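Long-range contacts in group II chitinase (Ostrinia furnacalis, PDB 6JAV), which probably hydrolyses internal glycosidic bonds of chitin, the chain here being a glycoside hydrolase family 18 catalytic domain of a much longer, multidomain protein: residues 19-24 against 277-281; 104-108 against 150-155; 250-254 against 283-287. All blocks are in the same frame, centred on the assembly; numbering follows the deposited sequence.

Interaction 1 of 3, residues 19-24 against 277-281; sequences YRPGIG and EYTRA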
loop_
_atom_site.group_PDB
_atom_site.type_symbol
_atom_site.label_atom_id
_atom_site.label_comp_id
_atom_site.label_asym_id
_atom_site.label_seq_id
_atom_site.Cartn_x
_atom_site.Cartn_y
_atom_site.Cartn_z
ATOM N N TYR A 19 16.218 9.570 0.479
ATOM C CA TYR A 19 17.239 9.585 1.531
ATOM C C TYR A 19 17.694 8.165 1.821
ATOM O O TYR A 19 17.502 7.628 2.914
ATOM C CB TYR A 19 16.677 10.200 2.795
ATOM C CG TYR A 19 16.072 11.568 2.630
ATOM C CD1 TYR A 19 16.875 12.699 2.599
ATOM C CD2 TYR A 19 14.701 11.730 2.520
ATOM C CE1 TYR A 19 16.326 13.968 2.488
ATOM C CE2 TYR A 19 14.140 12.992 2.414
ATOM C CZ TYR A 19 14.953 14.107 2.393
ATOM O OH TYR A 19 14.383 15.354 2.276
ATOM N N ARG A 20 18.217 7.546 0.777
ATOM C CA ARG A 20 18.804 6.222 0.871
ATOM C C ARG A 20 20.149 6.248 0.168
ATOM O O ARG A 20 20.344 6.991 -0.806
ATOM C CB ARG A 20 17.886 5.188 0.194
ATOM C CG ARG A 20 16.623 4.930 0.985
ATOM C CD ARG A 20 15.731 3.810 0.414
ATOM N NE ARG A 20 14.536 3.731 1.263
ATOM C CZ ARG A 20 13.317 3.396 0.831
ATOM N NH1 ARG A 20 13.107 3.081 -0.422
ATOM N NH2 ARG A 20 12.300 3.404 1.683
ATOM N N PRO A 21 21.089 5.422 0.627
ATOM C CA PRO A 21 22.445 5.448 0.067
ATOM C C PRO A 21 22.536 4.708 -1.255
ATOM O O PRO A 21 21.754 3.794 -1.544
ATOM C CB PRO A 21 23.261 4.716 1.139
ATOM C CG PRO A 21 22.287 3.749 1.751
ATOM C CD PRO A 21 20.958 4.498 1.765
ATOM N N GLY A 22 23.525 5.106 -2.058
ATOM C CA GLY A 22 23.897 4.334 -3.231
ATOM C C GLY A 22 22.723 3.998 -4.125
ATOM O O GLY A 22 21.892 4.857 -4.454
ATOM N N ILE A 23 22.636 2.733 -4.533
ATOM C CA ILE A 23 21.577 2.343 -5.454
ATOM C C ILE A 23 20.193 2.377 -4.821
ATOM O O ILE A 23 19.208 2.274 -5.549
ATOM C CB ILE A 23 21.835 0.954 -6.065
ATOM C CG1 ILE A 23 21.842 -0.103 -4.981
ATOM C CG2 ILE A 23 23.092 0.967 -6.887
ATOM C CD1 ILE A 23 21.552 -1.463 -5.515
ATOM N N GLY A 24 20.093 2.551 -3.503
ATOM C CA GLY A 24 18.774 2.637 -2.901
ATOM C C GLY A 24 18.099 3.974 -3.106
ATOM O O GLY A 24 16.888 4.091 -2.869
ATOM N N GLU A 277 20.442 -2.684 4.595
ATOM C CA GLU A 277 21.391 -1.581 4.484
ATOM C C GLU A 277 20.833 -0.382 3.727
ATOM O O GLU A 277 21.344 0.731 3.899
ATOM C CB GLU A 277 22.692 -2.074 3.848
ATOM C CG GLU A 277 22.560 -2.426 2.406
ATOM C CD GLU A 277 22.279 -3.903 2.173
ATOM O OE1 GLU A 277 21.574 -4.547 2.993
ATOM O OE2 GLU A 277 22.764 -4.421 1.146
ATOM N N TYR A 278 19.810 -0.564 2.891
ATOM C CA TYR A 278 19.231 0.566 2.184
ATOM C C TYR A 278 17.982 1.121 2.840
ATOM O O TYR A 278 17.800 2.341 2.872
ATOM C CB TYR A 278 18.882 0.187 0.747
ATOM C CG TYR A 278 20.097 -0.154 -0.063
ATOM C CD1 TYR A 278 20.881 0.851 -0.626
ATOM C CD2 TYR A 278 20.473 -1.470 -0.242
ATOM C CE1 TYR A 278 21.999 0.536 -1.360
ATOM C CE2 TYR A 278 21.571 -1.795 -0.992
ATOM C CZ TYR A 278 22.338 -0.790 -1.544
ATOM O OH TYR A 278 23.441 -1.135 -2.270
ATOM N N THR A 279 17.094 0.252 3.323
ATOM C CA THR A 279 15.823 0.716 3.859
ATOM C C THR A 279 15.880 1.007 5.346
ATOM O O THR A 279 15.057 1.789 5.835
ATOM C CB THR A 279 14.703 -0.283 3.520
ATOM O OG1 THR A 279 15.081 -1.595 3.954
ATOM C CG2 THR A 279 14.462 -0.290 2.004
ATOM N N ARG A 280 16.816 0.385 6.070
ATOM C CA ARG A 280 17.177 0.796 7.432
ATOM C C ARG A 280 15.981 0.811 8.394
ATOM O O ARG A 280 15.763 1.767 9.141
ATOM C CB ARG A 280 17.925 2.140 7.422
ATOM C CG ARG A 280 19.344 2.022 6.846
ATOM C CD ARG A 280 20.015 3.336 6.833
ATOM N NE ARG A 280 18.994 4.339 6.334
ATOM C CZ ARG A 280 19.251 5.398 5.548
ATOM N NH1 ARG A 280 18.244 6.147 5.152
ATOM N NH2 ARG A 280 20.529 5.625 5.165
ATOM N N ALA A 281 15.203 -0.269 8.377
ATOM C CA ALA A 281 14.000 -0.388 9.196
ATOM C C ALA A 281 13.894 -1.835 9.666
ATOM O O ALA A 281 13.687 -2.742 8.847
ATOM C CB ALA A 281 12.750 -0.003 8.403
HETATM O O HOH W 1 14.520 4.297 4.074
#

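Interaction 2 of 3, residues 104-108 against 150-155; sequences RAKFV and DLVHEL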
loop_
_atom_site.group_PDB
_atom_site.type_symbol
_atom_site.label_atom_id
_atom_site.label_comp_id
_atom_site.label_asym_id
_atom_site.label_seq_id
_atom_site.Cartn_x
_atom_site.Cartn_y
_atom_site.Cartn_z
ATOM N N ARG A 104 -13.992 19.959 9.537
ATOM C CA ARG A 104 -14.046 19.317 8.223
ATOM C C ARG A 104 -14.302 20.336 7.128
ATOM O O ARG A 104 -13.686 20.282 6.057
ATOM C CB ARG A 104 -15.126 18.231 8.181
ATOM C CG ARG A 104 -14.876 17.026 9.078
ATOM C CD ARG A 104 -15.767 15.824 8.703
ATOM N NE ARG A 104 -17.159 16.230 8.483
ATOM C CZ ARG A 104 -18.141 16.078 9.361
ATOM N NH1 ARG A 104 -17.922 15.524 10.539
ATOM N NH2 ARG A 104 -19.368 16.476 9.029
ATOM N N ALA A 105 -15.209 21.299 7.382
ATOM C CA ALA A 105 -15.568 22.250 6.338
ATOM C C ALA A 105 -14.393 23.142 5.973
ATOM O O ALA A 105 -14.175 23.438 4.792
ATOM C CB ALA A 105 -16.766 23.085 6.801
ATOM N N LYS A 106 -13.603 23.554 6.967
ATOM C CA LYS A 106 -12.397 24.321 6.685
ATOM C C LYS A 106 -11.368 23.470 5.939
ATOM O O LYS A 106 -10.770 23.911 4.944
ATOM C CB LYS A 106 -11.824 24.821 8.005
ATOM C CG LYS A 106 -10.583 25.709 7.821
ATOM C CD LYS A 106 -10.105 26.287 9.158
ATOM C CE LYS A 106 -8.963 25.455 9.745
ATOM N NZ LYS A 106 -8.241 26.075 10.911
ATOM N N PHE A 107 -11.162 22.238 6.409
ATOM C CA PHE A 107 -10.182 21.350 5.798
ATOM C C PHE A 107 -10.470 21.135 4.321
ATOM O O PHE A 107 -9.552 21.151 3.486
ATOM C CB PHE A 107 -10.190 20.012 6.542
ATOM C CG PHE A 107 -9.413 18.938 5.835
ATOM C CD1 PHE A 107 -8.055 18.769 6.072
ATOM C CD2 PHE A 107 -10.042 18.094 4.921
ATOM C CE1 PHE A 107 -7.333 17.765 5.392
ATOM C CE2 PHE A 107 -9.322 17.111 4.233
ATOM C CZ PHE A 107 -7.973 16.952 4.485
ATOM N N VAL A 108 -11.739 20.915 3.969
ATOM C CA VAL A 108 -12.071 20.511 2.606
ATOM C C VAL A 108 -11.729 21.610 1.606
ATOM O O VAL A 108 -11.148 21.348 0.547
ATOM C CB VAL A 108 -13.549 20.079 2.538
ATOM C CG1 VAL A 108 -14.034 20.041 1.099
ATOM C CG2 VAL A 108 -13.752 18.720 3.244
ATOM N N ASP A 150 -18.552 11.193 6.412
ATOM C CA ASP A 150 -18.952 12.562 6.100
ATOM C C ASP A 150 -17.801 13.349 5.490
ATOM O O ASP A 150 -18.022 14.158 4.577
ATOM C CB ASP A 150 -19.494 13.274 7.343
ATOM C CG ASP A 150 -20.881 12.762 7.744
ATOM O OD1 ASP A 150 -21.601 12.204 6.881
ATOM O OD2 ASP A 150 -21.244 12.915 8.929
ATOM N N LEU A 151 -16.565 13.117 5.969
ATOM C CA LEU A 151 -15.403 13.736 5.322
ATOM C C LEU A 151 -15.315 13.327 3.848
ATOM O O LEU A 151 -15.099 14.166 2.959
ATOM C CB LEU A 151 -14.111 13.366 6.059
ATOM C CG LEU A 151 -12.853 14.034 5.444
ATOM C CD1 LEU A 151 -12.805 15.506 5.812
ATOM C CD2 LEU A 151 -11.597 13.325 5.901
ATOM N N VAL A 152 -15.501 12.037 3.571
ATOM C CA VAL A 152 -15.480 11.557 2.191
ATOM C C VAL A 152 -16.579 12.216 1.364
ATOM O O VAL A 152 -16.333 12.652 0.229
ATOM C CB VAL A 152 -15.564 10.027 2.168
ATOM C CG1 VAL A 152 -15.790 9.516 0.752
ATOM C CG2 VAL A 152 -14.240 9.449 2.656
ATOM N N HIS A 153 -17.793 12.335 1.928
ATOM C CA HIS A 153 -18.851 13.007 1.192
ATOM C C HIS A 153 -18.489 14.464 0.908
ATOM O O HIS A 153 -18.657 14.952 -0.220
ATOM C CB HIS A 153 -20.167 12.953 1.949
ATOM C CG HIS A 153 -21.149 13.895 1.337
ATOM N ND1 HIS A 153 -21.563 15.051 1.962
ATOM C CD2 HIS A 153 -21.656 13.940 0.080
ATOM C CE1 HIS A 153 -22.341 15.734 1.135
ATOM N NE2 HIS A 153 -22.425 15.071 -0.007
ATOM N N GLU A 154 -17.980 15.169 1.920
ATOM C CA GLU A 154 -17.720 16.597 1.756
ATOM C C GLU A 154 -16.578 16.842 0.781
ATOM O O GLU A 154 -16.614 17.804 -0.005
ATOM C CB GLU A 154 -17.468 17.227 3.125
ATOM C CG GLU A 154 -18.769 17.191 3.958
ATOM C CD GLU A 154 -18.592 17.122 5.457
ATOM O OE1 GLU A 154 -17.498 17.464 5.961
ATOM O OE2 GLU A 154 -19.576 16.730 6.136
ATOM N N LEU A 155 -15.570 15.964 0.793
ATOM C CA LEU A 155 -14.517 16.060 -0.221
ATOM C C LEU A 155 -15.062 15.758 -1.611
ATOM O O LEU A 155 -14.746 16.462 -2.576
ATOM C CB LEU A 155 -13.387 15.084 0.112
ATOM C CG LEU A 155 -12.473 15.510 1.256
ATOM C CD1 LEU A 155 -11.629 14.329 1.743
ATOM C CD2 LEU A 155 -11.563 16.676 0.821
HETATM O O HOH W 2 -20.946 14.829 10.903
#

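Interaction 3 of 3, residues 250-254 against 283-287; sequences MYGQS and GFLAY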
loop_
_atom_site.group_PDB
_atom_site.type_symbol
_atom_site.label_atom_id
_atom_site.label_comp_id
_atom_site.label_asym_id
_atom_site.label_seq_id
_atom_site.Cartn_x
_atom_site.Cartn_y
_atom_site.Cartn_z
ATOM N N MET A 250 5.858 -4.877 -2.580
ATOM C CA MET A 250 7.169 -4.960 -3.215
ATOM C C MET A 250 8.274 -5.140 -2.187
ATOM O O MET A 250 9.417 -4.688 -2.403
ATOM C CB MET A 250 7.437 -3.680 -4.027
ATOM C CG MET A 250 6.309 -3.304 -5.039
ATOM S SD MET A 250 6.199 -4.317 -6.518
ATOM C CE MET A 250 4.990 -5.555 -6.006
ATOM N N TYR A 251 7.934 -5.689 -1.029
ATOM C CA TYR A 251 8.839 -5.815 0.100
ATOM C C TYR A 251 8.419 -7.038 0.904
ATOM O O TYR A 251 7.366 -7.648 0.666
ATOM C CB TYR A 251 8.772 -4.553 0.997
ATOM C CG TYR A 251 7.403 -4.411 1.645
ATOM C CD1 TYR A 251 6.362 -3.786 0.969
ATOM C CD2 TYR A 251 7.159 -4.941 2.912
ATOM C CE1 TYR A 251 5.085 -3.689 1.536
ATOM C CE2 TYR A 251 5.897 -4.882 3.482
ATOM C CZ TYR A 251 4.874 -4.240 2.777
ATOM O OH TYR A 251 3.615 -4.138 3.335
ATOM N N GLY A 252 9.251 -7.371 1.885
ATOM C CA GLY A 252 8.945 -8.454 2.788
ATOM C C GLY A 252 8.973 -8.016 4.235
ATOM O O GLY A 252 9.550 -6.990 4.600
ATOM N N GLN A 253 8.300 -8.819 5.068
ATOM C CA GLN A 253 8.388 -8.696 6.514
ATOM C C GLN A 253 9.458 -9.652 7.018
ATOM O O GLN A 253 9.465 -10.843 6.661
ATOM C CB GLN A 253 7.046 -9.019 7.172
ATOM C CG GLN A 253 5.988 -7.933 6.945
ATOM C CD GLN A 253 6.164 -6.700 7.826
ATOM O OE1 GLN A 253 6.874 -6.718 8.846
ATOM N NE2 GLN A 253 5.497 -5.606 7.446
ATOM N N SER A 254 10.376 -9.123 7.826
ATOM C CA SER A 254 11.504 -9.908 8.306
ATOM C C SER A 254 11.412 -10.138 9.805
ATOM O O SER A 254 10.797 -9.367 10.544
ATOM C CB SER A 254 12.827 -9.211 7.982
ATOM O OG SER A 254 12.930 -8.066 8.785
ATOM N N GLY A 283 12.622 -5.266 10.691
ATOM C CA GLY A 283 11.380 -5.947 10.347
ATOM C C GLY A 283 10.939 -5.785 8.905
ATOM O O GLY A 283 9.912 -6.354 8.512
ATOM N N PHE A 284 11.696 -5.051 8.098
ATOM C CA PHE A 284 11.300 -4.714 6.741
ATOM C C PHE A 284 12.482 -4.922 5.808
ATOM O O PHE A 284 13.605 -4.536 6.142
ATOM C CB PHE A 284 10.928 -3.230 6.756
ATOM C CG PHE A 284 10.473 -2.676 5.432
ATOM C CD1 PHE A 284 9.125 -2.689 5.072
ATOM C CD2 PHE A 284 11.395 -2.076 4.572
ATOM C CE1 PHE A 284 8.714 -2.127 3.852
ATOM C CE2 PHE A 284 10.987 -1.522 3.360
ATOM C CZ PHE A 284 9.648 -1.533 3.016
ATOM N N LEU A 285 12.242 -5.481 4.623
ATOM C CA LEU A 285 13.276 -5.513 3.586
ATOM C C LEU A 285 12.646 -5.251 2.224
ATOM O O LEU A 285 11.606 -5.826 1.893
ATOM C CB LEU A 285 14.011 -6.874 3.512
ATOM C CG LEU A 285 14.891 -7.246 4.711
ATOM C CD1 LEU A 285 15.359 -8.687 4.598
ATOM C CD2 LEU A 285 16.096 -6.301 4.833
ATOM N N ALA A 286 13.288 -4.416 1.415
ATOM C CA ALA A 286 12.802 -4.204 0.062
ATOM C C ALA A 286 13.020 -5.468 -0.765
ATOM O O ALA A 286 13.892 -6.286 -0.456
ATOM C CB ALA A 286 13.587 -3.057 -0.589
ATOM N N TYR A 287 12.224 -5.641 -1.824
ATOM C CA TYR A 287 12.467 -6.770 -2.714
ATOM C C TYR A 287 13.915 -6.799 -3.202
ATOM O O TYR A 287 14.526 -7.867 -3.283
ATOM C CB TYR A 287 11.489 -6.786 -3.903
ATOM C CG TYR A 287 11.772 -7.980 -4.790
ATOM C CD1 TYR A 287 11.405 -9.256 -4.380
ATOM C CD2 TYR A 287 12.493 -7.843 -5.961
ATOM C CE1 TYR A 287 11.694 -10.378 -5.155
ATOM C CE2 TYR A 287 12.799 -8.963 -6.747
ATOM C CZ TYR A 287 12.387 -10.213 -6.327
ATOM O OH TYR A 287 12.678 -11.346 -7.072
HETATM O O HOH W 3 14.665 -6.092 8.238
#

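Interaction 1 of 3, residues 19-24 against 277-281
Two irregular loops meet here with little backbone contact: their closest CA atoms, those of Gly24 and Tyr278, lie 5.5 Å apart. Within 19-24, residues 21-24 form a turn closed by a hydrogen bond from Gly24 N to Pro21 O (2.9 Å), and the Tyr278 ring fits against it. Tyr278 CD1 comes within 3.2 Å of Pro21 O and 3.4 Å of Gly24 N, where a CB on Gly24 would clash; Ile23 CG1 packs 3.5 Å from Tyr278 CZ. Arg280 NH1 donates to Tyr19 O (2.8 Å), tying loop to loop directly, while a water accepts from Arg20 NE (2.9 Å) and donates to Thr279 O (3.1 Å). Thr279 CG2 lies over one face of the Arg20 guanidinium, whose NH1 forms a salt bridge with Asp349. Arg20 and Ala281 both touch the bound inhibitor, so these loops help border its cleft. Strand 8-14 precedes the first loop; the second leads into strand 284-286, fastened through Tyr278 N and Thr279 OG1 to Glu289 of helix 287-296.

Interaction 2 of 3, residues 104-108 against 150-155
Side chains from successive turns of two helices interleave at the centre of this contact. Val108 CG2 lies 4.2 Å from Leu151 CD1 and 3.9 Å from Leu155 CD2, so the valine touches both leucines, which stand one turn apart on their helix. Phe107 extends the same patch, its CD2 3.9 Å from Leu151 CD1 and its CE2 4.1 Å from Leu155 CD2. The axes of segments 104-108 and 150-155 approach to 10.0 Å and cross at -41°, their N-to-C directions 41° apart. The CA pairs Arg104-Leu151 (6.4 Å) and Val108-Leu155 (5.8 Å) repeat at intervals of four residues, consistent with i, i+4 ridges-into-grooves packing. Toward the rim, Arg104 CD packs 4.0 Å from Leu151 CB before the Arg104 guanidinium forms a two-pronged salt bridge with Glu154: NE to OE1 at 2.8 Å and NH2 to OE2 at 2.9 Å. Farther out, a water accepts from Arg104 NH2 (3.0 Å) and donates to Asp150 OD2 (2.8 Å). Arg104 NH1 hydrogen-bonds to Val98 O. Helices 101-118 and 143-159 are neighbours in the outer layer of the TIM barrel, joined in sequence through strand 122-126; Leu155 packs inward on Leu123 and Leu125 of that strand, while Leu97 and Val98 of helix 93-98 touch Phe107 and Leu151 respectively.

Interaction 3 of 3, residues 250-254 against 283-287
Four backbone hydrogen bonds zip these segments together as an antiparallel pair. Gly252 and Leu285 form the hydrogen-bonded pair, Gly252 N to Leu285 O at 2.8 Å and Leu285 N to Gly252 O at 3.1 Å; Ser254 N to Gly283 O (2.9 Å) and Tyr287 N to Met250 O (3.0 Å) extend the ladder at both ends. A water lies 2.7 Å from Ser254 OG and 2.8 Å from Phe284 O. At phi 92° and psi 0°, a CB on Gly283 would press against the preceding carbonyl O, which favours glycine. Gln253 and Phe284 project to the same face of the sheet; beside them the Tyr251 ring lies near parallel to that of Phe284 but slid apart (22°, centroids 4.9 Å). Phe284 touches the inhibitor, while Tyr251 OH and Gln253 NE2 both hydrogen-bond to Asp199 OD1 of its pocket. Strand 244-257 also pairs with strands 192-195 and 342-346; Ala286 occupies the N-cap position of helix 287-296, its backbone N hydrogen-bonded to the Glu289 side chain.

How the interactions relate
Together the three contacts sample two parts of a TIM barrel: interactions 1 and 3 lie by the inhibitor pocket, interaction 2 in the outer helical layer, across the chain's centre from interaction 3. Interactions 1 and 3 have centres about 13 Å apart and touch through Thr279: Thr279 OG1 lies 3.8 Å from Phe284 CD2 and Thr279 CG2 3.9 Å from Ala286 CB. Their segments alternate along the chain, and both contribute residues to the pocket. Glu289 of helix 287-296 bonds to both. Interaction 2 is remote, about 37 Å from interaction 1 and about 35 Å from interaction 3 between centres. In sequence it is nested within the loop closed by interaction 1 and is complete before interaction 3 opens.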